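Local coordinates for protein esterase (PDB 7ATL) that hydrolyses carboxylic esters as a family VIII carboxylesterase and also shows promiscuous acyltransferase activity, at residues A[121-126]-A[169-174]; A[229-234]-A[247-252]; A[329-334]-A[375-380]. All coordinates share one frame; numbering follows the deposited sequence.

In the fold
All three contacts lie within the serine beta-lactamase-like fold and follow one another in series. Contact 1 joins two loops of the helical part, ahead of helices 132-136 and 174-186, and holds two tyrosines of the probable catalytic centre. Contact 2, about 20 Å away between centres, joins the loop between strands 229-230 and 235-238 to the end of strand 246-249 and the residues after it; the salt bridge Arg124-Glu248 and Leu125 packed on Ile247 link it to contact 1. Contact 3 is surface packing away from that centre, its nearest atoms about 16 Å from contact 1 and 18 Å from contact 2, where helix 372-381 meets the loop before strand 337-341 of the large antiparallel sheet.

Contact 1 of 3, residues A[121-126]-A[169-174]; sequences LDYRLS and FRYSLA
The active site of a beta-lactamase-fold serine esterase probably borders this contact: Tyr171, in Tyr171-Ser172-Leu173, probably holds the place of the Tyr-x-Asn tyrosine beside the SxxK pair Ser65 and Lys68, and Tyr123 brings a second hydroxyl to that lysine. Tyr123 OH hydrogen-bonds Lys68 NZ, while Tyr171 OH bonds both Ser65 OG and Lys68 NZ, so the two phenols converge on the probable nucleophile and its lysine. The rings form an offset edge-to-face pair: the edge of Tyr123 is directed at the face of Tyr171, with planes 65° apart and CE2 of Tyr123 3.7 Å from CE2 of Tyr171. Over one face of Tyr123 runs the Ser172-Leu173 peptide, its Leu173 N above the ring centre, and Ser172 O comes within 3.3 Å of Tyr123 CE2. Leu173 CD2 adds an apolar contact at 3.6 Å from Tyr123 CE1. One direct hydrogen bond joins the backbones: Leu173 N reaches Asp122 O over 3.0 Å, nearly straight at 159°, but from above the carbonyl plane. Leu173 is the N-cap residue of helix 174-186, and the ST turn in which Ser172 OG accepts from Ala174 N lies at the same helix start. On the other flank, Asp122 and Arg170 are bridged by water rather than paired directly, with Gln127 holding Asp122 OD2 and Glu168 taking Arg170 NH2. The aliphatic part of Arg170 instead lies against Asp122, and one water accepts from Arg170 NH1 while donating to Asp122 OD1 at 2.7 Å.

Contact 2 of 3, residues A[229-234]-A[247-252]; sequences EPIRDG and IELAPS
The loop after strand 229-230 crosses the end of strand 246-249 and the turn beyond it, beside the two-stranded antiparallel hairpin formed by strands 235-238 and 246-249: the segment 229-234 leads into the first hairpin strand, and 247-252 runs out of the second. The touching parts run 108° apart, so they cross rather than pair along their length, and the backbones come closest at Asp233 and Ala250, with CA atoms 4.0 Å apart. The tight part is apolar and centres on Ile231. Its side chain points toward the other segment, and its CG2 branch, anti to the backbone N, sits 3.6 Å from Pro251 CG; the two side chains cross at about a right angle. The same CG2 lies 4.0 Å from Leu249 CB, while Ile231 CD1 reaches Leu249 CD1, so Ile231 is gripped through both branches. Ile231 and Leu249 are buried, and His222 of strand 221-222 and Leu237 of the hairpin pack on them in turn.

The solvent side is polar and looser. Asp233, an exposed residue, turns its carboxylate back over Ala250 and Pro251, and Ser252 N donates to Asp233 OD1 over 2.9 Å at 160°, where OD1 accepts with its syn lone pair. The bond ties the carboxylate to the backbone three residues past the strand end. Gly234 gives a weak bond from its N to Leu249 O at 2.8 Å. Beyond it, the extended Glu248 side chain sends OE1 to Arg124 in a salt bridge, whereas its OE2 meets Gly234 through solvent: one water donates to Gly234 O at 2.6 Å and, weakly, to Glu248 OE2.

Contact 3 of 3, residues A[329-334]-A[375-380]; sequences ATPQHN and QIRDAV
Arg377 points from its helix toward the loop, CG anti to the backbone N (chi1 171°), and a bend at chi3 of 64° swings the guanidinium alongside Thr330 and Pro331. Pro331 CD lies over one face of the guanidinium, offset toward its rim, 3.8 Å from Arg377 NE. Thr330 meets the arginine at about a right angle, its OG1 3.4 Å from Arg377 CD. Gln332 also crosses at about a right angle, amide and guanidinium planes 71° apart, with Gln332 OE1 3.8 Å from Arg377 CD. Helix 372-381, the last of the beta-lactamase-like fold, is thereby laid against the loop between helix 325-328, which ends in a Schellman motif at Ala329, and strand 337-341. The loop holds its own shape by an ST turn, Gln332 N donating to Thr330 OG1 at 3.1 Å, and Thr330 OG1 in turn donates to Gln332 OE1 at 2.6 Å. Gln332 NE2 turns to Gln338 of that strand. The charge of Arg377 is met within the helix: Arg377 NE forms a salt bridge with Asp378 OD1 at 2.9 Å, approaching from above the carboxylate plane, and Pro331 CD rests 3.9 Å from that same Asp378 OD1.

Contact 1 of 3, residues A[121-126]-A[169-174]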
# COMPACT_ATOMS: atom_id res chain seq x y z
N LEU A 121 -16.06 2.01 6.16
CA LEU A 121 -15.93 2.31 4.72
C LEU A 121 -15.61 1.03 3.95
O LEU A 121 -15.26 -0.02 4.59
CB LEU A 121 -14.87 3.39 4.55
CG LEU A 121 -15.22 4.70 5.22
CD1 LEU A 121 -14.00 5.61 5.34
CD2 LEU A 121 -16.34 5.39 4.47
N ASP A 122 -15.77 1.10 2.63
CA ASP A 122 -15.59 -0.06 1.73
C ASP A 122 -14.67 0.35 0.57
O ASP A 122 -14.10 1.46 0.59
CB ASP A 122 -16.94 -0.61 1.25
CG ASP A 122 -16.97 -2.10 0.95
OD1 ASP A 122 -15.88 -2.74 0.98
OD2 ASP A 122 -18.08 -2.62 0.65
N TYR A 123 -14.46 -0.56 -0.36
CA TYR A 123 -13.84 -0.31 -1.68
C TYR A 123 -14.86 -0.75 -2.73
O TYR A 123 -15.55 -1.75 -2.46
CB TYR A 123 -12.55 -1.10 -1.81
CG TYR A 123 -11.27 -0.32 -1.68
CD1 TYR A 123 -11.08 0.88 -2.36
CD2 TYR A 123 -10.20 -0.83 -0.96
CE1 TYR A 123 -9.88 1.58 -2.26
CE2 TYR A 123 -8.99 -0.15 -0.87
CZ TYR A 123 -8.84 1.06 -1.51
OH TYR A 123 -7.66 1.72 -1.39
N ARG A 124 -14.97 -0.02 -3.83
CA ARG A 124 -15.86 -0.36 -4.96
C ARG A 124 -15.43 -1.72 -5.51
O ARG A 124 -16.31 -2.49 -5.95
CB ARG A 124 -15.77 0.73 -6.03
CG ARG A 124 -16.77 0.63 -7.17
CD ARG A 124 -16.51 1.77 -8.14
NE ARG A 124 -16.32 1.22 -9.48
CZ ARG A 124 -15.26 1.40 -10.26
NH1 ARG A 124 -14.23 2.15 -9.89
NH2 ARG A 124 -15.24 0.85 -11.46
N LEU A 125 -14.12 -2.02 -5.46
CA LEU A 125 -13.57 -3.30 -5.98
C LEU A 125 -13.94 -4.46 -5.05
O LEU A 125 -13.82 -5.62 -5.52
CB LEU A 125 -12.06 -3.19 -6.22
CG LEU A 125 -11.19 -2.74 -5.05
CD1 LEU A 125 -11.16 -3.75 -3.92
CD2 LEU A 125 -9.77 -2.48 -5.52
N SER A 126 -14.38 -4.19 -3.81
CA SER A 126 -14.91 -5.21 -2.87
C SER A 126 -16.41 -5.41 -3.08
O SER A 126 -16.97 -6.27 -2.36
CB SER A 126 -14.69 -4.87 -1.44
OG SER A 126 -13.34 -4.53 -1.22
N PHE A 169 -12.83 -4.78 10.98
CA PHE A 169 -11.89 -4.48 9.89
C PHE A 169 -12.57 -4.76 8.56
O PHE A 169 -13.19 -5.82 8.42
CB PHE A 169 -10.63 -5.32 10.02
CG PHE A 169 -9.64 -5.15 8.90
CD1 PHE A 169 -8.67 -4.16 8.95
CD2 PHE A 169 -9.63 -6.03 7.83
CE1 PHE A 169 -7.73 -4.05 7.94
CE2 PHE A 169 -8.69 -5.91 6.83
CZ PHE A 169 -7.75 -4.91 6.88
N ARG A 170 -12.45 -3.82 7.63
CA ARG A 170 -12.89 -3.93 6.22
C ARG A 170 -11.99 -3.00 5.41
O ARG A 170 -12.05 -1.77 5.61
CB ARG A 170 -14.38 -3.59 6.05
CG ARG A 170 -14.97 -4.05 4.72
CD ARG A 170 -16.33 -3.41 4.50
NE ARG A 170 -17.27 -3.99 5.44
CZ ARG A 170 -17.91 -5.15 5.26
NH1 ARG A 170 -17.76 -5.84 4.14
NH2 ARG A 170 -18.72 -5.62 6.19
N TYR A 171 -11.18 -3.61 4.54
CA TYR A 171 -10.20 -2.88 3.70
C TYR A 171 -10.96 -1.83 2.90
O TYR A 171 -12.00 -2.17 2.35
CB TYR A 171 -9.46 -3.84 2.77
CG TYR A 171 -8.21 -3.27 2.19
CD1 TYR A 171 -7.27 -2.62 2.97
CD2 TYR A 171 -7.93 -3.43 0.85
CE1 TYR A 171 -6.11 -2.11 2.44
CE2 TYR A 171 -6.78 -2.92 0.30
CZ TYR A 171 -5.86 -2.26 1.09
OH TYR A 171 -4.72 -1.79 0.51
N SER A 172 -10.47 -0.60 2.87
CA SER A 172 -11.35 0.54 2.56
C SER A 172 -10.62 1.70 1.89
O SER A 172 -9.39 1.74 1.83
CB SER A 172 -12.05 0.98 3.81
OG SER A 172 -11.19 1.79 4.60
N LEU A 173 -11.43 2.63 1.39
CA LEU A 173 -11.04 3.98 0.96
C LEU A 173 -10.64 4.86 2.15
O LEU A 173 -10.51 6.06 1.94
CB LEU A 173 -12.26 4.58 0.26
CG LEU A 173 -12.43 4.16 -1.20
CD1 LEU A 173 -13.82 4.54 -1.70
CD2 LEU A 173 -11.34 4.81 -2.05
N ALA A 174 -10.44 4.30 3.35
CA ALA A 174 -10.19 5.13 4.55
C ALA A 174 -8.96 6.01 4.34
O ALA A 174 -8.95 7.12 4.89
CB ALA A 174 -10.03 4.28 5.79
O HOH W 1 -13.78 -0.37 6.77
O HOH W 2 -13.18 -4.35 1.30
O HOH W 3 -16.03 -5.41 1.48
O HOH W 4 -7.78 3.98 1.11

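Contact 2 of 3, residues A[229-234]-A[247-252]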
# COMPACT_ATOMS: atom_id res chain seq x y z
N GLU A 229 0.13 -10.28 -20.13
CA GLU A 229 -0.05 -9.22 -21.16
C GLU A 229 -0.12 -7.86 -20.47
O GLU A 229 -0.48 -7.77 -19.30
CB GLU A 229 -1.29 -9.50 -22.02
CG GLU A 229 -2.62 -9.13 -21.36
CD GLU A 229 -3.91 -9.52 -22.08
OE1 GLU A 229 -5.02 -9.13 -21.60
OE2 GLU A 229 -3.83 -10.23 -23.11
N PRO A 230 0.21 -6.74 -21.17
CA PRO A 230 0.09 -5.40 -20.60
C PRO A 230 -1.34 -5.04 -20.21
O PRO A 230 -2.25 -5.55 -20.82
CB PRO A 230 0.57 -4.45 -21.71
CG PRO A 230 1.43 -5.34 -22.59
CD PRO A 230 0.77 -6.71 -22.53
N ILE A 231 -1.51 -4.23 -19.17
CA ILE A 231 -2.85 -3.78 -18.70
C ILE A 231 -3.26 -2.60 -19.58
O ILE A 231 -2.44 -1.68 -19.74
CB ILE A 231 -2.80 -3.43 -17.20
CG1 ILE A 231 -2.53 -4.68 -16.35
CG2 ILE A 231 -4.08 -2.70 -16.77
CD1 ILE A 231 -2.09 -4.40 -14.90
N ARG A 232 -4.45 -2.64 -20.19
CA ARG A 232 -4.94 -1.51 -21.02
C ARG A 232 -5.77 -0.61 -20.11
O ARG A 232 -6.41 -1.14 -19.19
CB ARG A 232 -5.71 -2.02 -22.25
CG ARG A 232 -4.81 -2.63 -23.33
CD ARG A 232 -5.53 -3.45 -24.39
NE ARG A 232 -6.80 -4.05 -23.93
CZ ARG A 232 -7.02 -5.34 -23.63
NH1 ARG A 232 -6.05 -6.24 -23.75
NH2 ARG A 232 -8.23 -5.72 -23.22
N ASP A 233 -5.69 0.70 -20.30
CA ASP A 233 -6.50 1.67 -19.52
C ASP A 233 -7.93 1.14 -19.43
O ASP A 233 -8.44 0.69 -20.48
CB ASP A 233 -6.49 3.07 -20.13
CG ASP A 233 -5.40 3.98 -19.56
OD1 ASP A 233 -4.49 3.43 -18.89
OD2 ASP A 233 -5.48 5.22 -19.78
N GLY A 234 -8.51 1.17 -18.22
CA GLY A 234 -9.93 0.86 -17.94
C GLY A 234 -10.23 -0.62 -17.99
O GLY A 234 -11.40 -0.99 -18.00
N ILE A 247 -11.61 -5.12 -10.31
CA ILE A 247 -10.84 -3.87 -10.08
C ILE A 247 -10.64 -3.20 -11.44
O ILE A 247 -10.37 -3.92 -12.43
CB ILE A 247 -9.50 -4.17 -9.36
CG1 ILE A 247 -8.64 -2.91 -9.27
CG2 ILE A 247 -8.76 -5.31 -10.05
CD1 ILE A 247 -7.48 -3.04 -8.34
N GLU A 248 -10.76 -1.88 -11.46
CA GLU A 248 -10.60 -1.04 -12.67
C GLU A 248 -9.23 -0.38 -12.61
O GLU A 248 -9.03 0.47 -11.73
CB GLU A 248 -11.71 0.02 -12.74
CG GLU A 248 -11.83 0.61 -14.12
CD GLU A 248 -12.85 1.70 -14.36
OE1 GLU A 248 -13.80 1.88 -13.54
OE2 GLU A 248 -12.68 2.38 -15.39
N LEU A 249 -8.34 -0.71 -13.55
CA LEU A 249 -6.97 -0.15 -13.57
C LEU A 249 -6.78 0.68 -14.83
O LEU A 249 -7.22 0.26 -15.91
CB LEU A 249 -5.96 -1.28 -13.53
CG LEU A 249 -5.94 -2.08 -12.24
CD1 LEU A 249 -5.00 -3.30 -12.36
CD2 LEU A 249 -5.57 -1.19 -11.07
N ALA A 250 -6.12 1.82 -14.68
CA ALA A 250 -5.79 2.75 -15.76
C ALA A 250 -4.33 3.16 -15.59
O ALA A 250 -4.02 4.18 -14.98
CB ALA A 250 -6.75 3.91 -15.75
N PRO A 251 -3.39 2.35 -16.13
CA PRO A 251 -1.96 2.66 -16.06
C PRO A 251 -1.52 4.04 -16.57
O PRO A 251 -0.49 4.49 -16.15
CB PRO A 251 -1.30 1.53 -16.86
CG PRO A 251 -2.29 0.40 -16.70
CD PRO A 251 -3.65 1.06 -16.78
N SER A 252 -2.33 4.73 -17.37
CA SER A 252 -2.01 6.11 -17.82
C SER A 252 -2.18 7.11 -16.66
O SER A 252 -1.55 8.18 -16.72
CB SER A 252 -2.83 6.52 -19.02
OG SER A 252 -4.20 6.70 -18.68
O HOH W 5 -13.18 0.68 -17.24

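Contact 3 of 3, residues A[329-334]-A[375-380]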
# COMPACT_ATOMS: atom_id res chain seq x y z
N ALA A 329 2.10 -19.78 9.64
CA ALA A 329 3.04 -20.71 8.99
C ALA A 329 4.00 -19.88 8.15
O ALA A 329 4.06 -20.09 6.95
CB ALA A 329 2.28 -21.71 8.15
N THR A 330 4.65 -18.92 8.82
CA THR A 330 5.65 -17.98 8.28
C THR A 330 6.90 -18.07 9.15
O THR A 330 6.77 -18.17 10.38
CB THR A 330 5.10 -16.54 8.26
OG1 THR A 330 6.07 -15.61 7.73
CG2 THR A 330 4.68 -16.06 9.64
N PRO A 331 8.12 -17.96 8.58
CA PRO A 331 9.34 -17.78 9.38
C PRO A 331 9.45 -16.35 9.93
O PRO A 331 10.37 -16.09 10.68
CB PRO A 331 10.47 -18.06 8.37
CG PRO A 331 9.89 -17.58 7.05
CD PRO A 331 8.41 -17.93 7.14
N GLN A 332 8.54 -15.44 9.55
CA GLN A 332 8.50 -14.07 10.13
C GLN A 332 8.17 -14.19 11.62
O GLN A 332 7.52 -15.16 12.00
CB GLN A 332 7.47 -13.18 9.43
CG GLN A 332 7.72 -12.99 7.95
CD GLN A 332 6.49 -12.53 7.19
OE1 GLN A 332 5.42 -13.12 7.25
NE2 GLN A 332 6.68 -11.46 6.45
N HIS A 333 8.61 -13.24 12.42
CA HIS A 333 8.42 -13.27 13.89
C HIS A 333 7.25 -12.34 14.26
O HIS A 333 6.99 -11.36 13.53
CB HIS A 333 9.72 -12.88 14.60
CG HIS A 333 10.86 -13.82 14.41
ND1 HIS A 333 11.68 -13.76 13.31
CD2 HIS A 333 11.39 -14.76 15.22
CE1 HIS A 333 12.63 -14.67 13.43
NE2 HIS A 333 12.48 -15.29 14.59
N ASN A 334 6.60 -12.62 15.39
CA ASN A 334 5.52 -11.78 15.92
C ASN A 334 6.01 -10.34 15.97
O ASN A 334 7.18 -10.15 16.28
CB ASN A 334 5.03 -12.29 17.26
CG ASN A 334 4.41 -13.67 17.14
OD1 ASN A 334 3.87 -14.07 16.11
ND2 ASN A 334 4.51 -14.42 18.21
N GLN A 375 7.85 -16.90 -1.58
CA GLN A 375 9.12 -17.60 -1.88
C GLN A 375 10.27 -16.63 -1.64
O GLN A 375 11.34 -17.10 -1.22
CB GLN A 375 9.19 -18.08 -3.33
CG GLN A 375 8.24 -19.21 -3.65
CD GLN A 375 8.02 -19.25 -5.14
OE1 GLN A 375 8.19 -18.24 -5.84
NE2 GLN A 375 7.65 -20.41 -5.64
N ILE A 376 10.07 -15.34 -1.91
CA ILE A 376 11.07 -14.30 -1.54
C ILE A 376 11.20 -14.31 -0.01
O ILE A 376 12.34 -14.42 0.48
CB ILE A 376 10.69 -12.92 -2.08
CG1 ILE A 376 10.75 -12.88 -3.61
CG2 ILE A 376 11.58 -11.86 -1.44
CD1 ILE A 376 12.17 -12.82 -4.17
N ARG A 377 10.06 -14.24 0.68
CA ARG A 377 9.99 -14.23 2.16
C ARG A 377 10.85 -15.39 2.67
O ARG A 377 11.80 -15.15 3.44
CB ARG A 377 8.52 -14.34 2.61
CG ARG A 377 8.36 -14.55 4.11
CD ARG A 377 7.03 -15.15 4.51
NE ARG A 377 6.84 -16.50 4.01
CZ ARG A 377 5.76 -17.25 4.21
NH1 ARG A 377 4.74 -16.80 4.92
NH2 ARG A 377 5.71 -18.47 3.70
N ASP A 378 10.54 -16.59 2.20
CA ASP A 378 11.28 -17.85 2.53
C ASP A 378 12.78 -17.70 2.21
O ASP A 378 13.62 -18.08 3.06
CB ASP A 378 10.58 -19.02 1.84
CG ASP A 378 9.26 -19.37 2.48
OD1 ASP A 378 8.81 -18.58 3.36
OD2 ASP A 378 8.71 -20.42 2.14
N ALA A 379 13.15 -17.15 1.06
CA ALA A 379 14.57 -16.96 0.69
C ALA A 379 15.27 -16.05 1.71
O ALA A 379 16.46 -16.25 1.93
CB ALA A 379 14.71 -16.41 -0.71
N VAL A 380 14.57 -15.07 2.29
CA VAL A 380 15.21 -14.12 3.25
C VAL A 380 15.60 -14.89 4.52
O VAL A 380 16.73 -14.70 5.00
CB VAL A 380 14.31 -12.91 3.53
CG1 VAL A 380 14.87 -12.02 4.64
CG2 VAL A 380 14.09 -12.09 2.27